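PDB 3NGW: molybdopterin-guanine dinucleotide biosynthesis protein A (MobA) from Archaeoglobus fulgidus, which probably binds GTP and transfers its guanylyl group to molybdopterin, a nucleotidyltransferase step in building the molybdenum cofactor. Local coordinates for residues Q40-E52 with E59-G71. Numbering follows the deposited sequence.
Sequences QTVFVCRDEKQAE and EAEFIWDLHKGVG
A beta-alpha-beta unit closes here, where strand 62-63, at the edge of the main sheet, pairs in parallel with strand 40-44 after the chain has passed through helix 48-55. Phe43 is held through both its backbone N and its backbone O: the N donates to Glu61 O (2.8 Å, nearly straight at 174°), and the O accepts from Ile63 N. Cys45 N then reaches Ile63 O, and at each end a water carries the ladder on, from Thr41 O to Glu61 N and from Cys45 O to Asp65 N. On the face toward helix 48-55, Phe43 CB packs against Phe62 CD2 (3.5 Å), the two rings inclined at 42°, while Cys45 SG meets Phe62 obliquely. On the other face, Ile63 CD1 lies 3.6 Å from Val42 CG2, and helix 72-83 adds His82. Trp64, with CG between its backbone N and carbonyl carbon (chi1 62°), lays its indole against the first turn of helix 48-55: Glu48 CG sits over the six-membered ring, 3.6 Å from its centroid, and Ala51 CB touches Trp64 CE3 at 3.4 Å. A serine in place of Trp64 would probably leave Ala51 and the Glu48 methylenes without their apolar platform. Such a crossover belongs to the Rossmann-like sheet of GT-A nucleotidyltransferases.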
ATOM      1  N   GLN A  40     -10.313  -5.848  -7.558  1.00 35.98           N
ATOM      2  CA  GLN A  40     -10.633  -4.591  -8.239  1.00 29.60           C
ATOM      3  C   GLN A  40      -9.527  -3.661  -7.788  1.00 31.35           C
ATOM      4  O   GLN A  40      -9.678  -2.887  -6.841  1.00 29.19           O
ATOM      5  CB  GLN A  40     -11.980  -4.062  -7.782  1.00 30.99           C
ATOM      6  CG  GLN A  40     -12.482  -2.943  -8.662  1.00 32.48           C
ATOM      7  CD  GLN A  40     -13.756  -2.340  -8.132  1.00 38.37           C
ATOM      8  OE1 GLN A  40     -14.505  -3.001  -7.412  1.00 39.68           O
ATOM      9  NE2 GLN A  40     -14.023  -1.084  -8.494  1.00 33.12           N
ATOM     10  N   THR A  41      -8.422  -3.738  -8.511  1.00 33.03           N
ATOM     11  CA  THR A  41      -7.200  -3.029  -8.175  1.00 34.62           C
ATOM     12  C   THR A  41      -6.728  -1.902  -9.082  1.00 30.43           C
ATOM     13  O   THR A  41      -6.924  -1.942 -10.288  1.00 32.48           O
ATOM     14  CB  THR A  41      -6.062  -4.064  -8.099  1.00 31.20           C
ATOM     15  OG1 THR A  41      -6.483  -5.147  -7.264  1.00 32.49           O
ATOM     16  CG2 THR A  41      -4.795  -3.452  -7.557  1.00 26.48           C
ATOM     17  N   VAL A  42      -6.115  -0.889  -8.476  1.00 34.24           N
ATOM     18  CA  VAL A  42      -5.499   0.202  -9.222  1.00 33.50           C
ATOM     19  C   VAL A  42      -4.110   0.325  -8.627  1.00 30.69           C
ATOM     20  O   VAL A  42      -3.908   0.070  -7.445  1.00 31.42           O
ATOM     21  CB  VAL A  42      -6.225   1.572  -9.079  1.00 32.30           C
ATOM     22  CG1 VAL A  42      -7.601   1.498  -9.693  1.00 23.62           C
ATOM     23  CG2 VAL A  42      -6.287   1.995  -7.619  1.00 30.48           C
ATOM     24  N   PHE A  43      -3.151   0.681  -9.464  1.00 34.95           N
ATOM     25  CA  PHE A  43      -1.785   0.852  -9.016  1.00 31.65           C
ATOM     26  C   PHE A  43      -1.517   2.345  -9.043  1.00 34.85           C
ATOM     27  O   PHE A  43      -1.562   2.977 -10.102  1.00 33.41           O
ATOM     28  CB  PHE A  43      -0.852   0.091  -9.944  1.00 36.56           C
ATOM     29  CG  PHE A  43      -1.048  -1.395  -9.891  1.00 30.86           C
ATOM     30  CD1 PHE A  43      -0.333  -2.176  -8.985  1.00 36.34           C
ATOM     31  CD2 PHE A  43      -2.001  -2.006 -10.699  1.00 30.49           C
ATOM     32  CE1 PHE A  43      -0.571  -3.560  -8.885  1.00 38.56           C
ATOM     33  CE2 PHE A  43      -2.250  -3.376 -10.611  1.00 24.44           C
ATOM     34  CZ  PHE A  43      -1.535  -4.157  -9.702  1.00 27.97           C
ATOM     35  N   VAL A  44      -1.266   2.906  -7.863  1.00 34.77           N
ATOM     36  CA  VAL A  44      -1.032   4.335  -7.720  1.00 31.44           C
ATOM     37  C   VAL A  44       0.430   4.731  -7.875  1.00 32.96           C
ATOM     38  O   VAL A  44       1.268   4.424  -7.027  1.00 31.06           O
ATOM     39  CB  VAL A  44      -1.539   4.831  -6.357  1.00 33.40           C
ATOM     40  CG1 VAL A  44      -1.483   6.360  -6.308  1.00 18.87           C
ATOM     41  CG2 VAL A  44      -2.955   4.328  -6.127  1.00 21.12           C
ATOM     42  N   CYS A  45       0.714   5.423  -8.971  1.00 30.60           N
ATOM     43  CA  CYS A  45       2.062   5.878  -9.295  1.00 36.84           C
ATOM     44  C   CYS A  45       2.342   7.246  -8.698  1.00 35.95           C
ATOM     45  O   CYS A  45       1.417   7.970  -8.328  1.00 41.08           O
ATOM     46  CB  CYS A  45       2.229   5.944 -10.812  1.00 29.97           C
ATOM     47  SG  CYS A  45       1.772   4.412 -11.643  1.00 37.26           S
ATOM     48  N   ARG A  46       3.618   7.609  -8.622  1.00 39.21           N
ATOM     49  CA  ARG A  46       4.002   8.907  -8.065  1.00 42.11           C
ATOM     50  C   ARG A  46       3.611  10.072  -8.964  1.00 41.48           C
ATOM     51  O   ARG A  46       3.415  11.186  -8.483  1.00 41.29           O
ATOM     52  CB  ARG A  46       5.504   8.940  -7.799  1.00 35.79           C
ATOM     53  CG  ARG A  46       6.328   8.599  -8.998  1.00 39.91           C
ATOM     54  CD  ARG A  46       7.792   8.734  -8.701  1.00 33.91           C
ATOM     55  NE  ARG A  46       8.552   8.189  -9.810  1.00 49.18           N
ATOM     56  CZ  ARG A  46       8.979   6.933  -9.884  1.00 46.04           C
ATOM     57  NH1 ARG A  46       8.734   6.080  -8.894  1.00 32.56           N
ATOM     58  NH2 ARG A  46       9.621   6.524 -10.970  1.00 44.86           N
ATOM     59  N   ASP A  47       3.499   9.814 -10.263  1.00 39.73           N
ATOM     60  CA  ASP A  47       3.103  10.842 -11.225  1.00 38.42           C
ATOM     61  C   ASP A  47       2.682  10.178 -12.523  1.00 37.52           C
ATOM     62  O   ASP A  47       2.927   8.991 -12.727  1.00 38.53           O
ATOM     63  CB  ASP A  47       4.248  11.825 -11.482  1.00 42.13           C
ATOM     64  CG  ASP A  47       5.498  11.145 -11.984  1.00 39.39           C
ATOM     65  OD1 ASP A  47       6.574  11.770 -11.931  1.00 51.05           O
ATOM     66  OD2 ASP A  47       5.408   9.992 -12.440  1.00 51.64           O
ATOM     67  N   GLU A  48       2.042  10.948 -13.394  1.00 34.35           N
ATOM     68  CA  GLU A  48       1.551  10.443 -14.670  1.00 33.66           C
ATOM     69  C   GLU A  48       2.671   9.869 -15.530  1.00 37.23           C
ATOM     70  O   GLU A  48       2.456   8.959 -16.330  1.00 44.26           O
ATOM     71  CB  GLU A  48       0.820  11.569 -15.407  1.00 33.77           C
ATOM     72  CG  GLU A  48       0.281  11.194 -16.772  1.00 49.18           C
ATOM     73  CD  GLU A  48      -0.698  12.229 -17.318  1.00 56.87           C
ATOM     74  OE1 GLU A  48      -0.417  13.443 -17.217  1.00 65.21           O
ATOM     75  OE2 GLU A  48      -1.749  11.827 -17.860  1.00 59.53           O
ATOM     76  N   LYS A  49       3.871  10.402 -15.353  1.00 37.34           N
ATOM     77  CA  LYS A  49       5.034   9.944 -16.095  1.00 36.17           C
ATOM     78  C   LYS A  49       5.267   8.455 -15.809  1.00 32.86           C
ATOM     79  O   LYS A  49       5.433   7.653 -16.727  1.00 34.22           O
ATOM     80  CB  LYS A  49       6.242  10.782 -15.678  1.00 35.99           C
ATOM     81  CG  LYS A  49       7.530  10.492 -16.421  1.00 53.56           C
ATOM     82  CD  LYS A  49       8.542  11.632 -16.241  1.00 53.99           C
ATOM     83  CE  LYS A  49       8.916  11.857 -14.778  1.00 55.26           C
ATOM     84  NZ  LYS A  49       9.988  12.883 -14.649  1.00 51.94           N
ATOM     85  N   GLN A  50       5.266   8.090 -14.531  1.00 31.44           N
ATOM     86  CA  GLN A  50       5.457   6.703 -14.140  1.00 29.16           C
ATOM     87  C   GLN A  50       4.291   5.843 -14.644  1.00 33.15           C
ATOM     88  O   GLN A  50       4.488   4.728 -15.119  1.00 35.40           O
ATOM     89  CB  GLN A  50       5.577   6.588 -12.612  1.00 31.14           C
ATOM     90  CG  GLN A  50       5.622   5.143 -12.127  1.00 33.48           C
ATOM     91  CD  GLN A  50       5.884   5.017 -10.655  1.00 29.37           C
ATOM     92  OE1 GLN A  50       5.330   5.764  -9.850  1.00 36.85           O
ATOM     93  NE2 GLN A  50       6.722   4.058 -10.285  1.00 25.28           N
ATOM     94  N   ALA A  51       3.075   6.369 -14.539  1.00 39.56           N
ATOM     95  CA  ALA A  51       1.893   5.646 -14.997  1.00 39.41           C
ATOM     96  C   ALA A  51       2.038   5.340 -16.477  1.00 36.13           C
ATOM     97  O   ALA A  51       1.686   4.253 -16.930  1.00 39.37           O
ATOM     98  CB  ALA A  51       0.634   6.478 -14.755  1.00 31.86           C
ATOM     99  N   GLU A  52       2.551   6.297 -17.242  1.00 44.18           N
ATOM    100  CA  GLU A  52       2.727   6.070 -18.671  1.00 45.23           C
ATOM    101  C   GLU A  52       3.777   4.995 -18.933  1.00 38.22           C
ATOM    102  O   GLU A  52       3.578   4.132 -19.787  1.00 41.54           O
ATOM    103  CB  GLU A  52       3.125   7.361 -19.392  1.00 49.86           C
ATOM    104  CG  GLU A  52       1.977   8.299 -19.713  1.00 64.78           C
ATOM    105  CD  GLU A  52       2.439   9.507 -20.515  1.00 78.55           C
ATOM    106  OE1 GLU A  52       3.023   9.302 -21.604  1.00 87.31           O
ATOM    107  OE2 GLU A  52       2.225  10.657 -20.064  1.00 77.91           O
ATOM    108  N   GLU A  59      -0.730  -4.337 -18.820  1.00 29.67           N
ATOM    109  CA  GLU A  59      -2.132  -4.016 -18.997  1.00 28.17           C
ATOM    110  C   GLU A  59      -2.776  -4.037 -17.611  1.00 31.97           C
ATOM    111  O   GLU A  59      -3.212  -5.092 -17.140  1.00 34.79           O
ATOM    112  CB  GLU A  59      -2.790  -5.078 -19.865  1.00 40.63           C
ATOM    113  CG  GLU A  59      -4.140  -4.708 -20.426  1.00 54.35           C
ATOM    114  CD  GLU A  59      -4.022  -4.067 -21.793  1.00 76.72           C
ATOM    115  OE1 GLU A  59      -3.491  -2.933 -21.867  1.00 81.10           O
ATOM    116  OE2 GLU A  59      -4.448  -4.701 -22.792  1.00 77.79           O
ATOM    117  N   ALA A  60      -2.810  -2.881 -16.950  1.00 33.02           N
ATOM    118  CA  ALA A  60      -3.402  -2.753 -15.617  1.00 30.27           C
ATOM    119  C   ALA A  60      -3.833  -1.307 -15.463  1.00 31.33           C
ATOM    120  O   ALA A  60      -3.499  -0.475 -16.292  1.00 41.88           O
ATOM    121  CB  ALA A  60      -2.382  -3.124 -14.538  1.00 20.88           C
ATOM    122  N   GLU A  61      -4.580  -1.010 -14.411  1.00 28.08           N
ATOM    123  CA  GLU A  61      -5.056   0.343 -14.179  1.00 27.12           C
ATOM    124  C   GLU A  61      -4.036   1.159 -13.362  1.00 29.67           C
ATOM    125  O   GLU A  61      -3.881   0.944 -12.162  1.00 35.15           O
ATOM    126  CB  GLU A  61      -6.405   0.263 -13.451  1.00 39.36           C
ATOM    127  CG  GLU A  61      -7.059   1.597 -13.100  1.00 57.92           C
ATOM    128  CD  GLU A  61      -8.168   1.999 -14.068  1.00 62.26           C
ATOM    129  OE1 GLU A  61      -7.883   2.123 -15.276  1.00 69.32           O
ATOM    130  OE2 GLU A  61      -9.317   2.197 -13.615  1.00 60.08           O
ATOM    131  N   PHE A  62      -3.329   2.077 -14.019  1.00 30.22           N
ATOM    132  CA  PHE A  62      -2.349   2.918 -13.339  1.00 28.82           C
ATOM    133  C   PHE A  62      -2.872   4.330 -13.199  1.00 35.65           C
ATOM    134  O   PHE A  62      -3.183   4.986 -14.189  1.00 38.99           O
ATOM    135  CB  PHE A  62      -1.020   2.955 -14.096  1.00 27.48           C
ATOM    136  CG  PHE A  62      -0.328   1.635 -14.158  1.00 33.18           C
ATOM    137  CD1 PHE A  62      -0.377   0.870 -15.321  1.00 33.50           C
ATOM    138  CD2 PHE A  62       0.332   1.130 -13.046  1.00 23.39           C
ATOM    139  CE1 PHE A  62       0.228  -0.379 -15.387  1.00 25.13           C
ATOM    140  CE2 PHE A  62       0.942  -0.120 -13.097  1.00 40.57           C
ATOM    141  CZ  PHE A  62       0.885  -0.883 -14.276  1.00 35.87           C
ATOM    142  N   ILE A  63      -2.961   4.796 -11.960  1.00 34.95           N
ATOM    143  CA  ILE A  63      -3.463   6.135 -11.689  1.00 40.02           C
ATOM    144  C   ILE A  63      -2.420   6.972 -10.929  1.00 41.44           C
ATOM    145  O   ILE A  63      -1.359   6.470 -10.557  1.00 38.22           O
ATOM    146  CB  ILE A  63      -4.787   6.048 -10.883  1.00 33.15           C
ATOM    147  CG1 ILE A  63      -4.544   5.396  -9.517  1.00 33.90           C
ATOM    148  CG2 ILE A  63      -5.798   5.204 -11.658  1.00 31.22           C
ATOM    149  CD1 ILE A  63      -5.751   5.430  -8.597  1.00 27.80           C
ATOM    150  N   TRP A  64      -2.733   8.244 -10.701  1.00 36.71           N
ATOM    151  CA  TRP A  64      -1.827   9.145 -10.007  1.00 39.80           C
ATOM    152  C   TRP A  64      -2.633  10.294  -9.402  1.00 40.13           C
ATOM    153  O   TRP A  64      -3.779  10.514  -9.795  1.00 42.44           O
ATOM    154  CB  TRP A  64      -0.786   9.678 -10.995  1.00 29.95           C
ATOM    155  CG  TRP A  64      -1.379  10.491 -12.122  1.00 46.17           C
ATOM    156  CD1 TRP A  64      -1.650  11.832 -12.113  1.00 51.70           C
ATOM    157  CD2 TRP A  64      -1.818  10.006 -13.401  1.00 36.56           C
ATOM    158  NE1 TRP A  64      -2.227  12.212 -13.304  1.00 43.37           N
ATOM    159  CE2 TRP A  64      -2.339  11.110 -14.112  1.00 40.99           C
ATOM    160  CE3 TRP A  64      -1.817   8.748 -14.015  1.00 35.69           C
ATOM    161  CZ2 TRP A  64      -2.859  10.997 -15.398  1.00 39.10           C
ATOM    162  CZ3 TRP A  64      -2.334   8.632 -15.300  1.00 43.83           C
ATOM    163  CH2 TRP A  64      -2.848   9.755 -15.980  1.00 41.78           C
ATOM    164  N   ASP A  65      -2.045  11.011  -8.441  1.00 45.27           N
ATOM    165  CA  ASP A  65      -2.721  12.143  -7.799  1.00 44.60           C
ATOM    166  C   ASP A  65      -2.916  13.259  -8.826  1.00 47.50           C
ATOM    167  O   ASP A  65      -1.943  13.806  -9.350  1.00 41.64           O
ATOM    168  CB  ASP A  65      -1.893  12.668  -6.624  1.00 42.26           C
ATOM    169  CG  ASP A  65      -2.673  13.649  -5.747  1.00 54.94           C
ATOM    170  OD1 ASP A  65      -3.615  13.211  -5.046  1.00 59.44           O
ATOM    171  OD2 ASP A  65      -2.353  14.856  -5.761  1.00 45.89           O
ATOM    172  N   LEU A  66      -4.177  13.596  -9.092  1.00 50.58           N
ATOM    173  CA  LEU A  66      -4.529  14.624 -10.075  1.00 52.33           C
ATOM    174  C   LEU A  66      -3.779  15.934  -9.875  1.00 51.39           C
ATOM    175  O   LEU A  66      -3.353  16.562 -10.844  1.00 53.67           O
ATOM    176  CB  LEU A  66      -6.037  14.911 -10.044  1.00 53.29           C
ATOM    177  CG  LEU A  66      -6.745  15.145 -11.391  1.00 70.50           C
ATOM    178  CD1 LEU A  66      -8.154  15.700 -11.136  1.00 67.61           C
ATOM    179  CD2 LEU A  66      -5.958  16.118 -12.263  1.00 68.18           C
ATOM    180  N   HIS A  67      -3.623  16.355  -8.625  1.00 47.43           N
ATOM    181  CA  HIS A  67      -2.927  17.602  -8.369  1.00 58.23           C
ATOM    182  C   HIS A  67      -1.476  17.407  -7.943  1.00 60.59           C
ATOM    183  O   HIS A  67      -0.980  18.043  -7.008  1.00 61.58           O
ATOM    184  CB  HIS A  67      -3.705  18.439  -7.349  1.00 70.38           C
ATOM    185  CG  HIS A  67      -5.065  18.849  -7.829  1.00 81.20           C
ATOM    186  ND1 HIS A  67      -5.282  19.389  -9.078  1.00 79.41           N
ATOM    187  CD2 HIS A  67      -6.278  18.795  -7.226  1.00 84.21           C
ATOM    188  CE1 HIS A  67      -6.569  19.650  -9.227  1.00 81.73           C
ATOM    189  NE2 HIS A  67      -7.196  19.299  -8.118  1.00 83.59           N
ATOM    190  N   LYS A  68      -0.809  16.508  -8.657  1.00 57.57           N
ATOM    191  CA  LYS A  68       0.593  16.197  -8.446  1.00 53.23           C
ATOM    192  C   LYS A  68       1.046  16.174  -6.983  1.00 53.12           C
ATOM    193  O   LYS A  68       2.044  16.802  -6.625  1.00 53.66           O
ATOM    194  CB  LYS A  68       1.446  17.186  -9.252  1.00 48.48           C
ATOM    195  CG  LYS A  68       0.878  17.497 -10.639  1.00 57.12           C
ATOM    196  CD  LYS A  68       1.923  18.114 -11.570  1.00 67.27           C
ATOM    197  CE  LYS A  68       2.738  17.042 -12.319  1.00 73.13           C
ATOM    198  NZ  LYS A  68       3.419  16.038 -11.433  1.00 61.38           N
ATOM    199  N   GLY A  69       0.311  15.453  -6.140  1.00 51.34           N
ATOM    200  CA  GLY A  69       0.688  15.343  -4.740  1.00 49.74           C
ATOM    201  C   GLY A  69       1.820  14.332  -4.604  1.00 53.17           C
ATOM    202  O   GLY A  69       1.893  13.378  -5.380  1.00 52.09           O
ATOM    203  N   VAL A  70       2.701  14.522  -3.626  1.00 52.02           N
ATOM    204  CA  VAL A  70       3.830  13.610  -3.442  1.00 48.71           C
ATOM    205  C   VAL A  70       3.801  12.832  -2.117  1.00 50.16           C
ATOM    206  O   VAL A  70       3.416  13.369  -1.077  1.00 46.25           O
ATOM    207  CB  VAL A  70       5.175  14.380  -3.523  1.00 55.09           C
ATOM    208  CG1 VAL A  70       6.328  13.398  -3.610  1.00 51.36           C
ATOM    209  CG2 VAL A  70       5.178  15.318  -4.728  1.00 54.82           C
ATOM    210  N   GLY A  71       4.211  11.564  -2.163  1.00 44.33           N
ATOM    211  CA  GLY A  71       4.244  10.746  -0.959  1.00 42.56           C
ATOM    212  C   GLY A  71       3.113   9.741  -0.822  1.00 40.25           C
ATOM    213  O   GLY A  71       2.296   9.593  -1.723  1.00 38.52           O
TER
HETATM  214  O   HOH W   1      -5.682  -2.921 -12.475  1.00 37.65           O
HETATM  215  O   HOH W   2       0.299  10.271  -7.603  1.00 43.41           O